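Local coordinates for protein mitochondrial ubiquitin ligase activator of NFKB 1 (Homo sapiens, PDB 6M2D) that acts as an E3 ubiquitin-protein ligase of the mitochondrial outer membrane, its RING domain being required to pass ubiquitin from an E2 enzyme to substrates such as AKT1, at residues A[24-29]-A[39-44]; A[17-22]-A[46-51]. All blocks are in the same frame, centred on the assembly; numbering follows the deposited sequence.

Interaction 1 of 2, residues A[24-29]-A[39-44]. With ZN (zinc ion), chain H; ZN (zinc ion), chain G; SO4 (sulfate ion), chain J.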
loop_
_atom_site.group_PDB
_atom_site.type_symbol
_atom_site.label_atom_id
_atom_site.label_comp_id
_atom_site.label_asym_id
_atom_site.label_seq_id
_atom_site.Cartn_x
_atom_site.Cartn_y
_atom_site.Cartn_z
ATOM N N HIS A 24 -3.869 -1.414 6.400
ATOM C CA HIS A 24 -4.198 -2.107 5.166
ATOM C C HIS A 24 -2.942 -2.492 4.396
ATOM O O HIS A 24 -1.962 -1.744 4.358
ATOM C CB HIS A 24 -5.123 -1.242 4.311
ATOM C CG HIS A 24 -6.517 -1.179 4.847
ATOM N ND1 HIS A 24 -7.174 0.007 5.092
ATOM C CD2 HIS A 24 -7.372 -2.166 5.210
ATOM C CE1 HIS A 24 -8.378 -0.252 5.572
ATOM N NE2 HIS A 24 -8.521 -1.563 5.654
ATOM N N VAL A 25 -2.979 -3.680 3.802
ATOM C CA VAL A 25 -1.927 -4.203 2.934
ATOM C C VAL A 25 -2.492 -4.181 1.523
ATOM O O VAL A 25 -3.197 -5.108 1.120
ATOM C CB VAL A 25 -1.508 -5.625 3.331
ATOM C CG1 VAL A 25 -0.466 -6.172 2.350
ATOM C CG2 VAL A 25 -0.990 -5.659 4.757
ATOM N N CYS A 26 -2.210 -3.125 0.765
ATOM C CA CYS A 26 -2.797 -3.034 -0.567
ATOM C C CYS A 26 -1.837 -2.599 -1.659
ATOM O O CYS A 26 -2.252 -2.592 -2.821
ATOM C CB CYS A 26 -3.985 -2.054 -0.575
ATOM S SG CYS A 26 -3.557 -0.399 0.015
ATOM N N SER A 27 -0.595 -2.226 -1.358
ATOM C CA SER A 27 0.206 -1.536 -2.357
ATOM C C SER A 27 1.631 -2.076 -2.399
ATOM O O SER A 27 2.158 -2.566 -1.398
ATOM C CB SER A 27 0.227 -0.017 -2.079
ATOM O OG SER A 27 1.262 0.626 -2.806
ATOM N N CYS A 28 2.249 -1.981 -3.577
ATOM C CA CYS A 28 3.683 -2.182 -3.685
ATOM C C CYS A 28 4.404 -0.904 -3.278
ATOM O O CYS A 28 3.788 0.146 -3.071
ATOM C CB CYS A 28 4.075 -2.575 -5.105
ATOM S SG CYS A 28 3.931 -1.230 -6.317
ATOM N N THR A 29 5.736 -0.984 -3.183
ATOM C CA THR A 29 6.488 0.162 -2.678
ATOM C C THR A 29 6.537 1.298 -3.696
ATOM O O THR A 29 6.470 2.475 -3.322
ATOM C CB THR A 29 7.907 -0.254 -2.281
ATOM O OG1 THR A 29 7.860 -1.479 -1.541
ATOM C CG2 THR A 29 8.533 0.822 -1.405
ATOM N N LYS A 39 -0.572 11.747 1.068
ATOM C CA LYS A 39 -0.708 10.333 0.738
ATOM C C LYS A 39 -1.836 9.693 1.538
ATOM O O LYS A 39 -1.879 9.781 2.769
ATOM C CB LYS A 39 0.617 9.615 0.988
ATOM C CG LYS A 39 1.723 10.051 0.027
ATOM C CD LYS A 39 2.972 9.225 0.208
ATOM C CE LYS A 39 4.129 9.743 -0.628
ATOM N NZ LYS A 39 3.913 9.532 -2.076
ATOM N N LYS A 40 -2.762 9.055 0.828
ATOM C CA LYS A 40 -3.919 8.426 1.442
ATOM C C LYS A 40 -4.003 6.972 1.005
ATOM O O LYS A 40 -3.623 6.619 -0.117
ATOM C CB LYS A 40 -5.223 9.168 1.079
ATOM C CG LYS A 40 -5.190 10.647 1.439
ATOM C CD LYS A 40 -6.558 11.305 1.371
ATOM C CE LYS A 40 -6.457 12.760 1.827
ATOM N NZ LYS A 40 -7.753 13.485 1.752
ATOM N N CYS A 41 -4.511 6.134 1.903
ATOM C CA CYS A 41 -4.609 4.708 1.622
ATOM C C CYS A 41 -5.585 4.461 0.479
ATOM O O CYS A 41 -6.721 4.962 0.517
ATOM C CB CYS A 41 -5.063 3.952 2.870
ATOM S SG CYS A 41 -5.444 2.209 2.575
ATOM N N PRO A 42 -5.196 3.707 -0.554
ATOM C CA PRO A 42 -6.140 3.418 -1.647
ATOM C C PRO A 42 -7.411 2.716 -1.188
ATOM O O PRO A 42 -8.450 2.855 -1.844
ATOM C CB PRO A 42 -5.318 2.537 -2.598
ATOM C CG PRO A 42 -3.881 2.931 -2.320
ATOM C CD PRO A 42 -3.830 3.235 -0.846
ATOM N N ILE A 43 -7.369 1.987 -0.070
ATOM C CA ILE A 43 -8.531 1.211 0.365
ATOM C C ILE A 43 -9.498 2.075 1.154
ATOM O O ILE A 43 -10.698 2.121 0.859
ATOM C CB ILE A 43 -8.100 -0.004 1.204
ATOM C CG1 ILE A 43 -7.193 -0.927 0.395
ATOM C CG2 ILE A 43 -9.339 -0.738 1.719
ATOM C CD1 ILE A 43 -7.828 -1.417 -0.859
ATOM N N CYS A 44 -9.005 2.740 2.191
ATOM C CA CYS A 44 -9.879 3.406 3.139
ATOM C C CYS A 44 -9.778 4.920 3.091
ATOM O O CYS A 44 -10.591 5.592 3.736
ATOM C CB CYS A 44 -9.585 2.900 4.563
ATOM S SG CYS A 44 -8.050 3.506 5.241
HETATM ZN ZN ZN H . -6.339 1.872 4.674
HETATM ZN ZN ZN G . 1.843 -0.918 -7.382
HETATM S S SO4 J . -9.733 13.145 -1.465
HETATM O O1 SO4 J . -10.533 12.071 -2.061
HETATM O O2 SO4 J . -8.479 12.605 -0.935
HETATM O O3 SO4 J . -9.415 14.146 -2.485
HETATM O O4 SO4 J . -10.506 13.759 -0.382
#
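This contact builds most of the second zinc site of a RING finger, a centre of three cysteines and one histidine. His24 comes from 24-29, and Cys41 and Cys44 come from the CPIC knuckle in 39-44. Their zinc ion is held by His24 ND1 at 2.1 Å, Cys41 SG at 2.3 Å and Cys44 SG at 2.4 Å. Cys22, just before the first segment, supplies the fourth ligand. Shared zinc coordination and side-chain packing join the segments.

The knuckle packs on one face and one edge of the His24 imidazole. The CG2 methyl of Ile43 sits over the centre of that face, 4.0 Å from the centroid of the His24 ring and 7° off the normal, a CH-pi contact. Cys44 SG lies in the ring plane at the edge, and Cys44 CB comes within 3.5 Å of His24 CE1. Cys41 SG approaches obliquely. It also receives weak N-H bonds from Ile43 and Cys44, which would probably temper the charge on the thiolate.

The two branches of Ile43 part. CG2 is anti to the backbone N and goes to the imidazole. Ile43 CG1 is anti to the carbonyl carbon (chi1 -60°) and meets Cys26 CB at 3.5 Å. Cys26 SG packs against the ring of Pro42, reaching its CD at 3.7 Å. Cys26 is not a zinc ligand; its side chain packs beside the site on Ile43 and Pro42.

Further along, Cys28 binds the other zinc ion with Cys7, Cys10 and Cys31, and it is the N-cap of helix 29-34. Segment 24-29 runs from strand 17-20 into that helix, and 39-44 follows it on the way to strand 50-53. Pro42 and Ser27 both touch Phe19 of strand 17-20.

Interaction 2 of 2, residues A[17-22]-A[46-51]. With ZN (zinc ion), chain H; SO4 (sulfate ion), chain I.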
loop_
_atom_site.group_PDB
_atom_site.type_symbol
_atom_site.label_atom_id
_atom_site.label_comp_id
_atom_site.label_asym_id
_atom_site.label_seq_id
_atom_site.Cartn_x
_atom_site.Cartn_y
_atom_site.Cartn_z
ATOM N N CYS A 17 3.573 -3.636 1.252
ATOM C CA CYS A 17 3.589 -2.592 2.265
ATOM C C CYS A 17 2.420 -2.767 3.222
ATOM O O CYS A 17 1.329 -3.195 2.829
ATOM C CB CYS A 17 3.485 -1.198 1.623
ATOM S SG CYS A 17 4.801 -0.772 0.478
ATOM N N VAL A 18 2.652 -2.426 4.486
ATOM C CA VAL A 18 1.588 -2.213 5.462
ATOM C C VAL A 18 1.490 -0.718 5.716
ATOM O O VAL A 18 2.494 -0.069 6.033
ATOM C CB VAL A 18 1.844 -2.966 6.780
ATOM C CG1 VAL A 18 0.633 -2.815 7.709
ATOM C CG2 VAL A 18 2.156 -4.434 6.518
ATOM N N PHE A 19 0.284 -0.171 5.589
ATOM C CA PHE A 19 0.051 1.243 5.835
ATOM C C PHE A 19 -0.415 1.426 7.277
ATOM O O PHE A 19 -1.307 0.712 7.741
ATOM C CB PHE A 19 -0.990 1.803 4.857
ATOM C CG PHE A 19 -0.493 1.935 3.437
ATOM C CD1 PHE A 19 0.859 2.020 3.163
ATOM C CD2 PHE A 19 -1.386 1.978 2.382
ATOM C CE1 PHE A 19 1.318 2.139 1.860
ATOM C CE2 PHE A 19 -0.936 2.096 1.077
ATOM C CZ PHE A 19 0.419 2.177 0.814
ATOM N N LEU A 20 0.198 2.372 7.979
ATOM C CA LEU A 20 -0.200 2.749 9.328
ATOM C C LEU A 20 -0.820 4.140 9.285
ATOM O O LEU A 20 -0.305 5.027 8.601
ATOM C CB LEU A 20 1.013 2.727 10.267
ATOM C CG LEU A 20 1.701 1.370 10.402
ATOM C CD1 LEU A 20 2.679 1.382 11.570
ATOM C CD2 LEU A 20 0.657 0.281 10.585
ATOM N N GLU A 21 -1.896 4.355 10.046
ATOM C CA GLU A 21 -2.365 3.447 11.081
ATOM C C GLU A 21 -3.472 2.521 10.636
ATOM O O GLU A 21 -3.889 1.657 11.399
ATOM C CB GLU A 21 -2.867 4.251 12.286
ATOM C CG GLU A 21 -1.860 5.218 12.862
ATOM C CD GLU A 21 -0.633 4.521 13.425
ATOM O OE1 GLU A 21 -0.754 3.352 13.864
ATOM O OE2 GLU A 21 0.454 5.145 13.429
ATOM N N CYS A 22 -3.976 2.702 9.417
ATOM C CA CYS A 22 -5.163 1.947 9.036
ATOM C C CYS A 22 -4.897 0.443 8.983
ATOM O O CYS A 22 -5.826 -0.355 9.146
ATOM C CB CYS A 22 -5.694 2.463 7.703
ATOM S SG CYS A 22 -4.613 2.084 6.337
ATOM N N GLN A 46 -7.663 6.885 4.398
ATOM C CA GLN A 46 -7.007 7.523 5.530
ATOM C C GLN A 46 -5.603 7.964 5.153
ATOM O O GLN A 46 -4.935 7.348 4.318
ATOM C CB GLN A 46 -6.913 6.566 6.714
ATOM C CG GLN A 46 -7.966 6.760 7.767
ATOM C CD GLN A 46 -7.823 5.742 8.869
ATOM O OE1 GLN A 46 -8.423 4.664 8.814
ATOM N NE2 GLN A 46 -7.004 6.062 9.869
ATOM N N ALA A 47 -5.148 9.030 5.799
ATOM C CA ALA A 47 -3.764 9.448 5.652
ATOM C C ALA A 47 -2.823 8.323 6.077
ATOM O O ALA A 47 -3.062 7.620 7.063
ATOM C CB ALA A 47 -3.508 10.703 6.484
ATOM N N ILE A 48 -1.765 8.131 5.302
ATOM C CA ILE A 48 -0.737 7.149 5.628
ATOM C C ILE A 48 0.336 7.877 6.426
ATOM O O ILE A 48 1.064 8.712 5.883
ATOM C CB ILE A 48 -0.145 6.504 4.370
ATOM C CG1 ILE A 48 -1.237 5.898 3.489
ATOM C CG2 ILE A 48 0.907 5.461 4.745
ATOM C CD1 ILE A 48 -0.746 5.555 2.099
ATOM N N THR A 49 0.430 7.573 7.719
ATOM C CA THR A 49 1.452 8.207 8.544
ATOM C C THR A 49 2.798 7.493 8.444
ATOM O O THR A 49 3.847 8.120 8.626
ATOM C CB THR A 49 0.997 8.258 10.003
ATOM O OG1 THR A 49 0.481 6.978 10.380
ATOM C CG2 THR A 49 -0.094 9.301 10.194
ATOM N N ARG A 50 2.794 6.199 8.146
ATOM C CA ARG A 50 4.032 5.433 8.113
ATOM C C ARG A 50 3.826 4.194 7.255
ATOM O O ARG A 50 2.734 3.620 7.228
ATOM C CB ARG A 50 4.461 5.050 9.533
ATOM C CG ARG A 50 5.684 4.181 9.595
ATOM C CD ARG A 50 6.640 4.611 10.695
ATOM N NE ARG A 50 7.767 3.693 10.715
ATOM C CZ ARG A 50 7.983 2.799 11.673
ATOM N NH1 ARG A 50 7.158 2.718 12.709
ATOM N NH2 ARG A 50 9.028 1.988 11.587
ATOM N N VAL A 51 4.884 3.787 6.550
ATOM C CA VAL A 51 4.882 2.551 5.775
ATOM C C VAL A 51 5.879 1.586 6.400
ATOM O O VAL A 51 7.014 1.968 6.708
ATOM C CB VAL A 51 5.225 2.799 4.297
ATOM C CG1 VAL A 51 5.300 1.486 3.554
ATOM C CG2 VAL A 51 4.170 3.677 3.672
HETATM ZN ZN ZN H . -6.339 1.872 4.674
HETATM S S SO4 I . -8.187 10.806 7.670
HETATM O O1 SO4 I . -9.085 9.917 6.932
HETATM O O2 SO4 I . -6.882 10.163 7.841
HETATM O O3 SO4 I . -8.003 12.056 6.929
HETATM O O4 SO4 I . -8.773 11.080 8.981
HETATM O O HOH W 1 -2.761 7.029 9.849
HETATM O O HOH W 2 -3.387 4.841 7.238
#
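The carbonyl oxygen of Leu20 is gripped by three donors from the 46-51 segment. Thr49 OG1 donates to Leu20 O at 2.8 Å, from above the carbonyl plane, about 59° out of it. Thr49 N comes nearly along the C=O axis, and Arg50 N adds a weak bond. Two consecutive residues, Thr49 and Arg50, pair with the single Leu20, which makes a classic beta bulge at the start of the antiparallel pairing. Thr49 OG1 lies between the backbone N and the carbonyl carbon (chi1 47°), which turns it to Leu20. The next bond runs from Leu20 N to Arg50 O, 2.9 Å long and nearly straight at 163°.

Phe19 and Val51 form the non-hydrogen-bonded pair. Val51 CG2 lies 3.7 Å from Phe19 CE1, their side chains side by side. Ile48 CD1 sits over the centre of one face of the Phe19 ring, 3.6 Å from its centroid. An alanine at Phe19 would probably leave the Ile48 CD1 methyl without its aromatic surface and open a gap beside Val51.

Past a cis peptide between Leu20 and Glu21, two waters bridge the two segments. One links Glu21 N and the other Cys22 N to Ala47 O. Cys22 SG binds zinc, and Cys22 CB meets Gln46 OE1 at 3.7 Å. Backbone, threonine hydroxyl and water bonds hold the chain leading to this zinc ligand, while apolar packing gathers round Phe19.

How the interactions relate
The two contacts share the zinc ion of the site made by three cysteines and one histidine. Interaction 1 gives it His24, Cys41 and Cys44, and interaction 2 completes it with Cys22. Their centres lie about 7 Å apart, and along the chain both segments of interaction 1 fall between those of interaction 2. Probable backbone hydrogen bonds join them: Cys41 N to Gln46 O at 2.7 Å, and Phe19 N to His24 O at 3.0 Å. Cys44 SG also packs on Cys22 CB at 3.6 Å. The short sheet and the zinc site are therefore one unit of the RING, the domain needed for ligase activity.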